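Local coordinates for GTP pyrophosphokinase YjbM (Bacillus subtilis, PDB 5DEC), which makes the alarmone (p)ppGpp by transferring pyrophosphate from ATP to GDP or GTP, with release of AMP, at residues Leu31-Arg35 with Ile47-Thr51; Ala81-Cys87 with Val145-Thr151; Phe106-Arg112 with Tyr126-Tyr132; Lys119-Tyr123 with Trp157-Glu161. All blocks are in the same frame, centred on the assembly; numbering follows the deposited sequence.

Interaction 1. Residues Leu31-Arg35 with Ile47-Thr51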
# COMPACT_ATOMS: atom_id res chain seq x y z
N LEU B 31 -7.91 7.90 -9.44
CA LEU B 31 -9.18 7.24 -9.79
C LEU B 31 -9.82 6.50 -8.60
O LEU B 31 -11.06 6.43 -8.47
CB LEU B 31 -8.93 6.28 -10.95
CG LEU B 31 -8.46 6.96 -12.24
CD1 LEU B 31 -8.18 5.92 -13.30
CD2 LEU B 31 -9.50 7.95 -12.72
N LYS B 32 -8.98 5.97 -7.71
CA LYS B 32 -9.50 5.35 -6.49
C LYS B 32 -10.16 6.36 -5.58
O LYS B 32 -10.96 6.00 -4.73
CB LYS B 32 -8.38 4.62 -5.73
CG LYS B 32 -7.95 3.32 -6.38
CD LYS B 32 -6.69 2.72 -5.74
CE LYS B 32 -6.32 1.42 -6.48
NZ LYS B 32 -5.00 0.88 -6.05
N GLY B 33 -9.84 7.64 -5.77
CA GLY B 33 -10.46 8.70 -4.99
C GLY B 33 -11.92 8.91 -5.32
O GLY B 33 -12.67 9.48 -4.53
N ILE B 34 -12.33 8.48 -6.51
CA ILE B 34 -13.71 8.64 -6.95
C ILE B 34 -14.63 7.84 -6.03
O ILE B 34 -15.61 8.36 -5.52
CB ILE B 34 -13.89 8.19 -8.41
CG1 ILE B 34 -13.16 9.15 -9.35
CG2 ILE B 34 -15.38 8.09 -8.78
CD1 ILE B 34 -13.06 8.65 -10.76
N ARG B 35 -14.29 6.57 -5.81
CA ARG B 35 -15.10 5.71 -4.94
C ARG B 35 -15.14 6.27 -3.52
O ARG B 35 -16.20 6.28 -2.89
CB ARG B 35 -14.57 4.27 -4.93
CG ARG B 35 -15.34 3.33 -4.02
CD ARG B 35 -14.84 1.91 -4.14
NE ARG B 35 -15.52 1.01 -3.21
CZ ARG B 35 -16.69 0.44 -3.44
NH1 ARG B 35 -17.35 0.69 -4.57
NH2 ARG B 35 -17.23 -0.37 -2.54
N ILE B 47 -17.71 3.23 -9.32
CA ILE B 47 -16.49 2.45 -9.44
C ILE B 47 -16.39 1.44 -8.31
O ILE B 47 -16.50 1.77 -7.13
CB ILE B 47 -15.24 3.35 -9.43
CG1 ILE B 47 -15.21 4.22 -10.69
CG2 ILE B 47 -13.97 2.51 -9.29
CD1 ILE B 47 -14.01 5.15 -10.74
N GLU B 48 -16.17 0.19 -8.67
CA GLU B 48 -16.02 -0.84 -7.66
C GLU B 48 -14.53 -0.97 -7.29
O GLU B 48 -14.18 -0.91 -6.12
CB GLU B 48 -16.60 -2.16 -8.19
CG GLU B 48 -16.83 -3.19 -7.13
CD GLU B 48 -18.07 -2.88 -6.30
OE1 GLU B 48 -18.68 -1.80 -6.47
OE2 GLU B 48 -18.43 -3.74 -5.47
N PHE B 49 -13.65 -1.16 -8.27
CA PHE B 49 -12.22 -1.04 -7.99
C PHE B 49 -11.41 -0.69 -9.24
O PHE B 49 -11.94 -0.63 -10.35
CB PHE B 49 -11.67 -2.33 -7.35
CG PHE B 49 -11.69 -3.54 -8.25
CD1 PHE B 49 -12.83 -4.31 -8.40
CD2 PHE B 49 -10.53 -3.94 -8.91
CE1 PHE B 49 -12.83 -5.45 -9.22
CE2 PHE B 49 -10.51 -5.07 -9.73
CZ PHE B 49 -11.67 -5.82 -9.89
N VAL B 50 -10.13 -0.41 -9.02
CA VAL B 50 -9.25 0.11 -10.06
C VAL B 50 -7.93 -0.65 -10.06
O VAL B 50 -7.34 -0.83 -9.01
CB VAL B 50 -8.95 1.61 -9.84
CG1 VAL B 50 -8.06 2.15 -10.94
CG2 VAL B 50 -10.25 2.40 -9.76
N THR B 51 -7.49 -1.12 -11.22
CA THR B 51 -6.17 -1.74 -11.32
C THR B 51 -5.35 -1.02 -12.37
O THR B 51 -5.90 -0.35 -13.25
CB THR B 51 -6.24 -3.23 -11.71
OG1 THR B 51 -6.67 -3.36 -13.07
CG2 THR B 51 -7.18 -3.99 -10.78
O HOH W 1 -4.77 -1.23 -7.68
O HOH W 2 -19.65 -1.98 -3.52
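Arg-35 and Ile-34 of helix 11-38 lie against Ile-47 and Glu-48, where the chain enters edge strand 49-54 of the mixed sheet of this RelA/SpoT synthetase. This is helix-on-sheet packing at an allosteric site. Residues 31-35, Glu-48 and Phe-49 all belong to the alarmone site shared between two subunits. The Arg-35 side chain is stretched out, with CG anti to the backbone N (chi1 179°), which carries the guanidinium across to the loop. There NH1 donates to Ile-47 O at 2.9 Å, at 151° on the hydrogen and in the guanidinium plane. The same NH1 forms a longer salt bridge to Glu-48 OE1, at 3.4 Å. The carboxylate is turned 68° from the guanidinium, and Glu-48 O lies over a guanidinium face. A water joins Arg-35 NH2 to Glu-48 OE2. Beside these polar groups the contact is apolar. Ile-34 and Ile-47 meet at about a right angle, CD1 to CD1, at 3.6 Å. Leu-31 CB approaches Val-50 CG1 at 4.2 Å. Val-96 and Met-99 of helix 90-102 border the same patch. A classic beta bulge sets Glu-48 and Phe-49 together opposite Met-86 of strand 81-87. Lys-32 runs extended past Val-50, with its CG 4.0 Å from Val-50 CB. Lys-32 NZ donates a hydrogen bond to a water at 2.7 Å, and that water donates in turn to Val-50 O.

Interaction 2. Residues Ala81-Cys87 with Val145-Thr151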
# COMPACT_ATOMS: atom_id res chain seq x y z
N ALA B 81 1.25 1.84 -20.82
CA ALA B 81 0.64 2.06 -19.52
C ALA B 81 -0.86 1.82 -19.62
O ALA B 81 -1.51 2.30 -20.57
CB ALA B 81 0.92 3.46 -19.03
N GLY B 82 -1.43 1.08 -18.68
CA GLY B 82 -2.86 0.80 -18.74
C GLY B 82 -3.53 0.78 -17.38
O GLY B 82 -2.95 0.33 -16.39
N LEU B 83 -4.77 1.28 -17.32
CA LEU B 83 -5.57 1.11 -16.11
C LEU B 83 -6.86 0.42 -16.46
O LEU B 83 -7.32 0.45 -17.61
CB LEU B 83 -5.86 2.44 -15.41
CG LEU B 83 -4.69 2.88 -14.53
CD1 LEU B 83 -3.73 3.74 -15.35
CD2 LEU B 83 -5.16 3.58 -13.29
N ARG B 84 -7.46 -0.22 -15.47
CA ARG B 84 -8.78 -0.80 -15.69
C ARG B 84 -9.68 -0.36 -14.57
O ARG B 84 -9.31 -0.46 -13.39
CB ARG B 84 -8.72 -2.32 -15.78
CG ARG B 84 -7.83 -2.74 -16.93
CD ARG B 84 -8.03 -4.15 -17.41
NE ARG B 84 -7.21 -4.34 -18.60
CZ ARG B 84 -6.70 -5.51 -18.98
NH1 ARG B 84 -6.94 -6.60 -18.27
NH2 ARG B 84 -5.97 -5.57 -20.09
N ILE B 85 -10.84 0.14 -14.96
CA ILE B 85 -11.82 0.59 -13.99
C ILE B 85 -12.99 -0.39 -14.07
O ILE B 85 -13.57 -0.57 -15.13
CB ILE B 85 -12.31 2.03 -14.30
CG1 ILE B 85 -11.13 3.02 -14.29
CG2 ILE B 85 -13.35 2.45 -13.29
CD1 ILE B 85 -11.53 4.47 -14.73
N MET B 86 -13.31 -1.04 -12.94
CA MET B 86 -14.39 -2.03 -12.90
C MET B 86 -15.62 -1.42 -12.23
O MET B 86 -15.51 -0.83 -11.16
CB MET B 86 -13.96 -3.28 -12.14
CG MET B 86 -13.51 -4.42 -13.05
SD MET B 86 -12.13 -3.97 -14.11
CE MET B 86 -10.81 -3.81 -12.93
N CYS B 87 -16.78 -1.58 -12.87
CA CYS B 87 -18.03 -1.03 -12.38
C CYS B 87 -19.05 -2.14 -12.11
O CYS B 87 -19.04 -3.15 -12.79
CB CYS B 87 -18.61 -0.03 -13.39
SG CYS B 87 -17.43 1.18 -14.00
N VAL B 145 -1.68 6.83 -21.79
CA VAL B 145 -2.17 5.83 -20.86
C VAL B 145 -3.51 5.33 -21.34
O VAL B 145 -4.43 6.13 -21.56
CB VAL B 145 -2.34 6.39 -19.43
CG1 VAL B 145 -2.80 5.29 -18.49
CG2 VAL B 145 -1.03 7.06 -18.93
N GLU B 146 -3.64 4.02 -21.51
CA GLU B 146 -4.94 3.45 -21.89
C GLU B 146 -5.79 3.23 -20.64
O GLU B 146 -5.31 2.68 -19.65
CB GLU B 146 -4.78 2.13 -22.63
CG GLU B 146 -6.12 1.51 -23.01
CD GLU B 146 -5.95 0.09 -23.53
OE1 GLU B 146 -5.92 -0.84 -22.69
OE2 GLU B 146 -5.83 -0.10 -24.75
N ILE B 147 -7.04 3.66 -20.67
CA ILE B 147 -7.94 3.40 -19.56
C ILE B 147 -9.12 2.59 -20.11
O ILE B 147 -9.81 3.04 -21.02
CB ILE B 147 -8.50 4.68 -18.93
CG1 ILE B 147 -7.38 5.61 -18.45
CG2 ILE B 147 -9.44 4.32 -17.76
CD1 ILE B 147 -7.88 6.89 -17.81
N GLN B 148 -9.33 1.39 -19.58
CA GLN B 148 -10.52 0.61 -19.96
C GLN B 148 -11.56 0.65 -18.85
O GLN B 148 -11.20 0.70 -17.67
CB GLN B 148 -10.18 -0.84 -20.27
CG GLN B 148 -9.14 -1.04 -21.35
CD GLN B 148 -9.08 -2.50 -21.80
OE1 GLN B 148 -10.07 -3.23 -21.68
NE2 GLN B 148 -7.92 -2.94 -22.26
N ILE B 149 -12.84 0.68 -19.22
CA ILE B 149 -13.91 0.67 -18.24
C ILE B 149 -14.77 -0.58 -18.53
O ILE B 149 -15.19 -0.79 -19.66
CB ILE B 149 -14.75 1.94 -18.32
CG1 ILE B 149 -13.83 3.17 -18.48
CG2 ILE B 149 -15.68 2.07 -17.08
CD1 ILE B 149 -14.60 4.46 -18.70
N ARG B 150 -15.01 -1.40 -17.51
CA ARG B 150 -15.67 -2.70 -17.68
C ARG B 150 -16.59 -2.98 -16.53
O ARG B 150 -16.31 -2.56 -15.42
CB ARG B 150 -14.64 -3.84 -17.73
CG ARG B 150 -13.58 -3.75 -18.79
CD ARG B 150 -12.54 -4.83 -18.54
NE ARG B 150 -11.65 -5.03 -19.68
CZ ARG B 150 -10.69 -5.94 -19.71
NH1 ARG B 150 -10.50 -6.74 -18.67
NH2 ARG B 150 -9.94 -6.08 -20.80
N THR B 151 -17.67 -3.72 -16.76
CA THR B 151 -18.38 -4.27 -15.61
C THR B 151 -17.55 -5.40 -15.04
O THR B 151 -16.63 -5.89 -15.69
CB THR B 151 -19.80 -4.81 -15.94
OG1 THR B 151 -19.70 -5.85 -16.92
CG2 THR B 151 -20.70 -3.69 -16.50
O HOH W 3 -5.96 -0.92 -19.84
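Arg-150 lays NH2 over the Arg-84 guanidinium, while Arg-84 CD lies over a face of the Arg-150 guanidinium, toward its rim. Segments 81-87 and 145-151, the latter within strand 139-151, run parallel, at 25°, in the mixed sheet of the RelA/SpoT synthetase fold. Arg-150 NH2 sits 3.7 Å above the plane of the Arg-84 guanidinium, over its centre, and the two planes are 31° apart. Arg-84 binds ATP, so the gathered positive charge probably suits a phosphate-binding surface. The extended Arg-150 chain is held from several sides. NH1 bonds to Asn-155, while NE and NH2 make weak bonds to Gln-148 OE1, whose stronger partner is Ser-125. With an alanine in place of Arg-84, the Arg-150 guanidinium would probably lose its cover on that face, and ATP one of its binding groups. On the other face Ile-85 is buried. Its CD1 rests on Ile-147 CG2 at 3.7 Å, and Val-96 of helix 90-102 covers it. Main-chain bonds flank this residue: Ile-85 N to Gln-148 O at 2.8 Å, and Arg-150 N to Ile-85 O at 2.9 Å. Further along the arginine face stands Glu-146, the inferred proton acceptor. A water donates to both Leu-83 O and Glu-146 OE1. Gln-148 NE2 also donates to Glu-146 OE1, at 2.9 Å and 168°, from above the carboxylate plane.

Interaction 3. Residues Phe106-Arg112 with Tyr126-Tyr132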
# COMPACT_ATOMS: atom_id res chain seq x y z
N PHE B 106 -5.68 15.69 -17.10
CA PHE B 106 -5.17 15.06 -18.33
C PHE B 106 -6.12 15.42 -19.46
O PHE B 106 -7.12 16.10 -19.24
CB PHE B 106 -5.01 13.53 -18.18
CG PHE B 106 -6.24 12.81 -17.66
CD1 PHE B 106 -7.38 12.68 -18.45
CD2 PHE B 106 -6.24 12.22 -16.40
CE1 PHE B 106 -8.50 12.00 -17.99
CE2 PHE B 106 -7.37 11.54 -15.93
CZ PHE B 106 -8.50 11.43 -16.74
N THR B 107 -5.80 14.98 -20.67
CA THR B 107 -6.69 15.17 -21.80
C THR B 107 -6.95 13.85 -22.51
O THR B 107 -6.04 13.04 -22.70
CB THR B 107 -6.14 16.21 -22.81
OG1 THR B 107 -4.92 15.72 -23.39
CG2 THR B 107 -5.88 17.55 -22.13
N VAL B 108 -8.20 13.63 -22.90
CA VAL B 108 -8.58 12.43 -23.63
C VAL B 108 -8.25 12.61 -25.11
O VAL B 108 -8.64 13.61 -25.70
CB VAL B 108 -10.07 12.10 -23.43
CG1 VAL B 108 -10.49 10.90 -24.27
CG2 VAL B 108 -10.37 11.88 -21.92
N VAL B 109 -7.50 11.68 -25.68
CA VAL B 109 -7.07 11.81 -27.07
C VAL B 109 -7.65 10.74 -27.99
O VAL B 109 -7.54 10.86 -29.21
CB VAL B 109 -5.52 11.78 -27.20
CG1 VAL B 109 -4.93 13.02 -26.54
CG2 VAL B 109 -4.96 10.51 -26.59
N ASP B 110 -8.25 9.71 -27.42
CA ASP B 110 -8.85 8.66 -28.24
C ASP B 110 -9.85 7.86 -27.41
O ASP B 110 -9.80 7.87 -26.18
CB ASP B 110 -7.77 7.73 -28.80
CG ASP B 110 -8.25 6.89 -29.98
OD1 ASP B 110 -9.27 7.25 -30.61
OD2 ASP B 110 -7.61 5.87 -30.28
N GLN B 111 -10.75 7.16 -28.10
CA GLN B 111 -11.71 6.29 -27.44
C GLN B 111 -12.27 5.25 -28.40
O GLN B 111 -12.27 5.46 -29.61
CB GLN B 111 -12.84 7.12 -26.83
CG GLN B 111 -13.76 7.80 -27.84
CD GLN B 111 -14.95 8.48 -27.17
OE1 GLN B 111 -15.66 7.86 -26.37
NE2 GLN B 111 -15.15 9.75 -27.47
N ARG B 112 -12.74 4.12 -27.88
CA ARG B 112 -13.44 3.16 -28.71
C ARG B 112 -14.31 2.27 -27.83
O ARG B 112 -13.90 1.83 -26.75
CB ARG B 112 -12.46 2.32 -29.55
CG ARG B 112 -13.15 1.27 -30.41
CD ARG B 112 -12.17 0.52 -31.31
NE ARG B 112 -12.84 -0.49 -32.12
CZ ARG B 112 -12.24 -1.19 -33.08
NH1 ARG B 112 -10.96 -0.99 -33.34
NH2 ARG B 112 -12.93 -2.09 -33.78
N TYR B 126 -15.10 -0.77 -22.64
CA TYR B 126 -14.94 0.57 -23.20
C TYR B 126 -13.50 1.03 -23.05
O TYR B 126 -12.94 0.95 -21.96
CB TYR B 126 -15.88 1.55 -22.53
CG TYR B 126 -15.70 2.97 -23.01
CD1 TYR B 126 -16.35 3.43 -24.15
CD2 TYR B 126 -14.86 3.86 -22.32
CE1 TYR B 126 -16.19 4.72 -24.58
CE2 TYR B 126 -14.69 5.15 -22.76
CZ TYR B 126 -15.36 5.58 -23.89
OH TYR B 126 -15.20 6.88 -24.32
N HIS B 127 -12.91 1.54 -24.12
CA HIS B 127 -11.53 2.02 -24.05
C HIS B 127 -11.44 3.52 -24.27
O HIS B 127 -12.13 4.08 -25.12
CB HIS B 127 -10.64 1.34 -25.10
CG HIS B 127 -10.54 -0.14 -24.97
ND1 HIS B 127 -9.52 -0.87 -25.55
CD2 HIS B 127 -11.30 -1.05 -24.29
CE1 HIS B 127 -9.67 -2.15 -25.26
NE2 HIS B 127 -10.74 -2.28 -24.50
N LEU B 128 -10.58 4.16 -23.49
CA LEU B 128 -10.13 5.49 -23.89
C LEU B 128 -8.63 5.63 -23.64
O LEU B 128 -8.04 4.87 -22.89
CB LEU B 128 -10.93 6.59 -23.20
CG LEU B 128 -11.00 6.70 -21.69
CD1 LEU B 128 -9.88 7.57 -21.18
CD2 LEU B 128 -12.32 7.33 -21.36
N VAL B 129 -8.03 6.61 -24.29
CA VAL B 129 -6.60 6.85 -24.15
C VAL B 129 -6.42 8.28 -23.71
O VAL B 129 -6.98 9.18 -24.33
CB VAL B 129 -5.85 6.63 -25.48
CG1 VAL B 129 -4.38 6.91 -25.28
CG2 VAL B 129 -6.08 5.19 -26.00
N VAL B 130 -5.65 8.52 -22.66
CA VAL B 130 -5.42 9.88 -22.20
C VAL B 130 -3.96 10.27 -22.37
O VAL B 130 -3.07 9.42 -22.38
CB VAL B 130 -5.80 10.09 -20.69
CG1 VAL B 130 -7.24 9.69 -20.41
CG2 VAL B 130 -4.85 9.31 -19.79
N LEU B 131 -3.73 11.57 -22.49
CA LEU B 131 -2.38 12.08 -22.50
C LEU B 131 -2.11 12.71 -21.13
O LEU B 131 -2.71 13.73 -20.77
CB LEU B 131 -2.20 13.09 -23.63
CG LEU B 131 -0.76 13.51 -23.95
CD1 LEU B 131 0.03 12.31 -24.42
CD2 LEU B 131 -0.74 14.63 -25.03
N TYR B 132 -1.23 12.08 -20.35
CA TYR B 132 -1.01 12.48 -18.95
C TYR B 132 0.28 13.30 -18.84
O TYR B 132 1.37 12.79 -19.17
CB TYR B 132 -0.92 11.23 -18.04
CG TYR B 132 -0.86 11.58 -16.56
CD1 TYR B 132 -1.99 12.00 -15.88
CD2 TYR B 132 0.34 11.49 -15.85
CE1 TYR B 132 -1.95 12.32 -14.54
CE2 TYR B 132 0.40 11.82 -14.50
CZ TYR B 132 -0.76 12.24 -13.85
OH TYR B 132 -0.75 12.58 -12.51
O HOH W 4 -2.33 16.33 -21.39
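Residues 107-112 and 126-132 pair as antiparallel strands at 165°, with a classic beta bulge where Val-109 and Asp-110 both face Val-129. Val-129 O takes a good bond from Val-109 N at 2.9 Å and a weak one from Asp-110 N. The ladder then resumes, with Arg-112 and His-127 bonded both ways. At the far end Phe-106 CG sits between backbone N and carbonyl carbon (chi1 51°), and the ring lies against Val-130. Its CD1 touches Val-130 CG1 at 3.6 Å, and Val-130 CG2 lies over a ring face near the rim. Val-108 CG2 adds to this cluster at 4.1 Å from Val-130 CG1. Leu-27 of helix 11-38 also touches Phe-106. On the other face Asp-110 CB packs on Val-129 CB at 4.0 Å. Gln-111 OE1 approaches the edge of the Tyr-126 ring at the OH, with amide and ring planes nearly perpendicular. The modelled separation is too short to be trusted in detail. Arg-112 and His-127 both bind the product nucleotide, and their side chains share a face of the sheet. His-127 NE2 is hydrogen-bonded to Tyr-123. The two-way bonding probably sets the backbone positions of Arg-112 and His-127, while the Arg-112 side chain stays poorly ordered.

Interaction 4. Residues Lys119-Tyr123 with Trp157-Glu161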
# COMPACT_ATOMS: atom_id res chain seq x y z
N LYS B 119 -17.17 -7.56 -30.00
CA LYS B 119 -16.31 -8.31 -30.92
C LYS B 119 -16.90 -9.68 -31.23
O LYS B 119 -17.89 -10.08 -30.61
CB LYS B 119 -14.88 -8.41 -30.36
CG LYS B 119 -14.36 -9.79 -29.95
CD LYS B 119 -12.87 -9.75 -29.60
CE LYS B 119 -12.34 -11.07 -29.10
NZ LYS B 119 -11.16 -10.87 -28.22
N GLU B 120 -16.32 -10.39 -32.19
CA GLU B 120 -16.87 -11.66 -32.65
C GLU B 120 -16.97 -12.73 -31.56
O GLU B 120 -17.94 -13.49 -31.52
CB GLU B 120 -16.05 -12.20 -33.84
CG GLU B 120 -14.65 -12.72 -33.49
CD GLU B 120 -13.72 -11.63 -32.98
OE1 GLU B 120 -14.01 -10.44 -33.19
OE2 GLU B 120 -12.69 -11.98 -32.35
N SER B 121 -15.98 -12.79 -30.65
CA SER B 121 -15.95 -13.84 -29.63
C SER B 121 -16.78 -13.45 -28.40
O SER B 121 -17.06 -14.29 -27.56
CB SER B 121 -14.54 -14.18 -29.18
OG SER B 121 -14.06 -13.22 -28.26
N GLY B 122 -17.10 -12.17 -28.27
CA GLY B 122 -17.82 -11.69 -27.11
C GLY B 122 -17.11 -10.70 -26.20
O GLY B 122 -17.60 -10.43 -25.10
N TYR B 123 -15.99 -10.14 -26.64
CA TYR B 123 -15.24 -9.16 -25.84
C TYR B 123 -16.09 -7.93 -25.63
O TYR B 123 -16.62 -7.36 -26.58
CB TYR B 123 -13.91 -8.77 -26.50
CG TYR B 123 -13.10 -7.72 -25.74
CD1 TYR B 123 -12.32 -8.08 -24.63
CD2 TYR B 123 -13.09 -6.39 -26.14
CE1 TYR B 123 -11.57 -7.12 -23.94
CE2 TYR B 123 -12.34 -5.43 -25.47
CZ TYR B 123 -11.59 -5.80 -24.37
OH TYR B 123 -10.84 -4.86 -23.69
N TRP B 157 -14.97 -12.28 -17.75
CA TRP B 157 -14.90 -12.97 -19.05
C TRP B 157 -13.61 -12.65 -19.80
O TRP B 157 -12.94 -13.55 -20.33
CB TRP B 157 -16.11 -12.64 -19.93
CG TRP B 157 -16.07 -13.42 -21.19
CD1 TRP B 157 -16.58 -14.67 -21.38
CD2 TRP B 157 -15.40 -13.05 -22.41
NE1 TRP B 157 -16.31 -15.09 -22.68
CE2 TRP B 157 -15.59 -14.14 -23.31
CE3 TRP B 157 -14.70 -11.93 -22.82
CZ2 TRP B 157 -15.08 -14.09 -24.61
CZ3 TRP B 157 -14.19 -11.90 -24.09
CH2 TRP B 157 -14.40 -12.97 -24.99
N ALA B 158 -13.25 -11.36 -19.86
CA ALA B 158 -12.05 -10.97 -20.61
C ALA B 158 -10.78 -11.56 -20.02
O ALA B 158 -9.81 -11.86 -20.75
CB ALA B 158 -11.94 -9.44 -20.68
N THR B 159 -10.75 -11.70 -18.70
CA THR B 159 -9.60 -12.28 -18.02
C THR B 159 -9.43 -13.75 -18.39
O THR B 159 -8.30 -14.23 -18.61
CB THR B 159 -9.74 -12.12 -16.48
OG1 THR B 159 -9.76 -10.72 -16.17
CG2 THR B 159 -8.58 -12.80 -15.74
N ILE B 160 -10.55 -14.47 -18.46
CA ILE B 160 -10.52 -15.87 -18.87
C ILE B 160 -10.09 -16.00 -20.32
O ILE B 160 -9.25 -16.84 -20.66
CB ILE B 160 -11.90 -16.54 -18.71
CG1 ILE B 160 -12.34 -16.57 -17.24
CG2 ILE B 160 -11.87 -17.96 -19.26
CD1 ILE B 160 -11.40 -17.33 -16.34
N GLU B 161 -10.67 -15.17 -21.19
CA GLU B 161 -10.27 -15.21 -22.59
C GLU B 161 -8.77 -14.93 -22.77
O GLU B 161 -8.10 -15.55 -23.62
CB GLU B 161 -11.06 -14.20 -23.43
CG GLU B 161 -10.51 -14.16 -24.85
CD GLU B 161 -11.02 -12.99 -25.66
OE1 GLU B 161 -11.75 -13.21 -26.64
OE2 GLU B 161 -10.69 -11.84 -25.28
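Lys-119 and Glu-161 approach from opposite directions, and the ammonium forms a salt bridge with the carboxylate. NZ is 2.9 Å from Glu-161 OE1, which it reaches on the syn side, 27° out of the carboxylate plane. A weaker bond runs from NZ to OE2 at 3.1 Å. Ser-121 OG also points at Glu-161 OE1, but its place is less sure. Lys-119 and Ser-121 are poorly ordered. Trp-157 CG lies opposite its backbone N (chi1 -176°), which carries the indole to the loop. The indole lies between Gly-122 O, 3.8 Å above one face, and Glu-161 CB over the opposite face. The contact joins the loop between strands 107-113 and 126-136 to helix 152-167, and both sides supply residues of the product-binding site of the synthetase. At Gly-122, where phi is positive, a side chain would jam against the preceding carbonyl. Tyr-123 turns its ring edge toward Trp-157 CZ3, which is 3.4 Å from Tyr-123 CA. The Tyr-123 ring and Glu-161 carboxylate planes are nearly parallel, 8° apart. Replacing Glu-161 with a glutamine would probably leave the Lys-119 ammonium without its countercharge and the loop less firmly held. Tyr-123 CE1 touches Ala-158 CB at 4.0 Å.

How the interactions relate
Interactions 1, 2 and 3 lie on one sheet, with interaction 2 in the middle. Its centre is about 10 Å from that of interaction 1 and about 11 Å from that of interaction 3. Probable backbone bonds make the joins: Thr-51 O to Arg-84 N at 2.7 Å, and Leu-128 O to Ile-147 N at 2.7 Å. Interaction 4 stands off the sheet, about 15 Å from interaction 2 between centres. Tyr-123 OH reaches Arg-150 NH2 at 3.3 Å, a probable hydrogen bond. Interactions 2, 3 and 4 supply residues that bind ATP and the product, and include the inferred proton acceptor, Glu-146. Interaction 1, its centre about 23 Å from that of interaction 4, contains residues of the allosteric site.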